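Local coordinates for uncharacterized protein (Bacteroides eggerthii, PDB 4GDZ) that is of unknown function, belongs to the DUF4251 family and has a mostly beta-strand fold that holds a magnesium ion, possibly from crystallisation, at the interface of chains A and B. Numbering follows the deposited sequence. Chains: chain A/B, Uncharacterized protein.

The interface of chains A and B. Residues chain A 63, 87; chain B 108-111, 115-117.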
loop_
_atom_site.group_PDB
_atom_site.type_symbol
_atom_site.label_atom_id
_atom_site.label_comp_id
_atom_site.label_asym_id
_atom_site.label_seq_id
_atom_site.Cartn_x
_atom_site.Cartn_y
_atom_site.Cartn_z
ATOM N N PHE A 63 3.261 -14.210 2.249
ATOM C CA PHE A 63 3.737 -14.987 1.077
ATOM C C PHE A 63 2.831 -16.176 0.765
ATOM O O PHE A 63 2.108 -16.643 1.632
ATOM C CB PHE A 63 5.177 -15.428 1.240
ATOM C CG PHE A 63 5.455 -16.188 2.514
ATOM C CD1 PHE A 63 5.156 -17.549 2.617
ATOM C CD2 PHE A 63 6.030 -15.542 3.592
ATOM C CE1 PHE A 63 5.454 -18.253 3.778
ATOM C CE2 PHE A 63 6.327 -16.243 4.756
ATOM C CZ PHE A 63 6.009 -17.592 4.842
ATOM N N VAL A 87 -0.331 -17.228 7.735
ATOM C CA VAL A 87 -0.235 -16.923 9.154
ATOM C C VAL A 87 -1.065 -15.637 9.499
ATOM O O VAL A 87 -1.270 -15.327 10.679
ATOM C CB VAL A 87 1.251 -16.856 9.575
ATOM C CG1 VAL A 87 1.444 -16.291 10.986
ATOM C CG2 VAL A 87 1.871 -18.273 9.519
ATOM N N THR B 108 4.792 -19.036 13.284
ATOM C CA THR B 108 5.846 -18.437 12.465
ATOM C C THR B 108 5.937 -19.205 11.158
ATOM O O THR B 108 5.794 -20.420 11.170
ATOM C CB THR B 108 7.207 -18.514 13.192
ATOM O OG1 THR B 108 7.146 -17.759 14.409
ATOM C CG2 THR B 108 8.339 -17.965 12.309
ATOM N N SER B 109 6.190 -18.507 10.056
ATOM C CA SER B 109 6.473 -19.154 8.788
ATOM C C SER B 109 7.534 -18.322 8.072
ATOM O O SER B 109 7.530 -17.096 8.181
ATOM C CB SER B 109 5.186 -19.234 7.969
ATOM O OG SER B 109 5.377 -20.032 6.829
ATOM N N THR B 110 8.424 -18.985 7.335
ATOM C CA THR B 110 9.512 -18.323 6.579
ATOM C C THR B 110 9.516 -18.870 5.177
ATOM O O THR B 110 9.458 -20.071 5.002
ATOM C CB THR B 110 10.886 -18.575 7.228
ATOM O OG1 THR B 110 10.847 -18.095 8.566
ATOM C CG2 THR B 110 12.043 -17.891 6.463
ATOM N N ASP B 111 9.547 -18.014 4.164
ATOM C CA ASP B 111 9.563 -18.528 2.786
ATOM C C ASP B 111 11.007 -18.752 2.330
ATOM O O ASP B 111 11.954 -18.481 3.075
ATOM C CB ASP B 111 8.770 -17.624 1.819
ATOM C CG ASP B 111 9.445 -16.291 1.552
ATOM O OD1 ASP B 111 10.630 -16.109 1.908
ATOM O OD2 ASP B 111 8.783 -15.422 0.967
ATOM N N ASN B 115 11.617 -14.095 3.799
ATOM C CA ASN B 115 10.509 -13.300 4.356
ATOM C C ASN B 115 9.858 -14.089 5.480
ATOM O O ASN B 115 9.728 -15.305 5.384
ATOM C CB ASN B 115 9.463 -12.928 3.305
ATOM C CG ASN B 115 10.082 -12.287 2.072
ATOM O OD1 ASN B 115 10.767 -11.266 2.159
ATOM N ND2 ASN B 115 9.870 -12.908 0.928
ATOM N N ILE B 116 9.483 -13.389 6.545
ATOM C CA ILE B 116 8.918 -14.000 7.753
ATOM C C ILE B 116 7.538 -13.421 8.011
ATOM O O ILE B 116 7.326 -12.217 7.893
ATOM C CB ILE B 116 9.834 -13.778 8.983
ATOM C CG1 ILE B 116 11.169 -14.506 8.766
ATOM C CG2 ILE B 116 9.178 -14.265 10.282
ATOM C CD1 ILE B 116 12.202 -14.185 9.823
ATOM N N ASN B 117 6.587 -14.298 8.285
ATOM C CA ASN B 117 5.236 -13.909 8.725
ATOM C C ASN B 117 5.056 -14.575 10.094
ATOM O O ASN B 117 5.289 -15.784 10.218
ATOM C CB ASN B 117 4.185 -14.479 7.777
ATOM C CG ASN B 117 4.182 -13.843 6.390
ATOM O OD1 ASN B 117 4.845 -12.826 6.099
ATOM N ND2 ASN B 117 3.430 -14.450 5.519
HETATM O O HOH W 1 2.149 -16.820 5.946
#
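A:Phe63 and B:Ser109 meet where both backbones are extended and strand-like, whereas A:Val87 lies in a loop and B:Asp111 just past the end of its strand. The A:Phe63 ring enters between B:Asp111 on one face and B:Asn117 on the other, its CZ end pointing at B:Ser109. Over the first face, the CB methylene of B:Asp111 stands 3.6 Å from the ring centroid, a CH-pi contact. At the far rim, CZ of the ring is 3.6 Å from CB of B:Ser109, and the backbone carbonyl carbon of that serine lies in the ring plane. On the opposite face the B:Asn117 amide lies nearly parallel to the ring (23°), displaced toward the CD2/CE2 rim, with its CG 3.6 Å from ring atom CE2. Hydrogen bonds from B:Asn115 hold the B:Asp111 carboxylate: backbone N meets OD1 from above the carboxylate plane, and ND2 uses the syn lone pair of OD2 at 2.7 Å. Water 1 links the chains by nearly straight bonds, 2.7 Å from ND2 of B:Asn117 and 3.1 Å from backbone N of A:Val87. With CG2 of A:Val87 anti to the carbonyl carbon, that methyl reaches CB of B:Ser109 at 3.8 Å. Replacing A:Phe63 with alanine would probably leave a gap beside B:Ser109 and the B:Asp111 methylene without its aromatic partner. Although the pairing may be only a crystal contact, the patch sets the end of strand 61-63 and the A:Val87 loop against strands 102-110 and 116-123 of chain B and the loop between them.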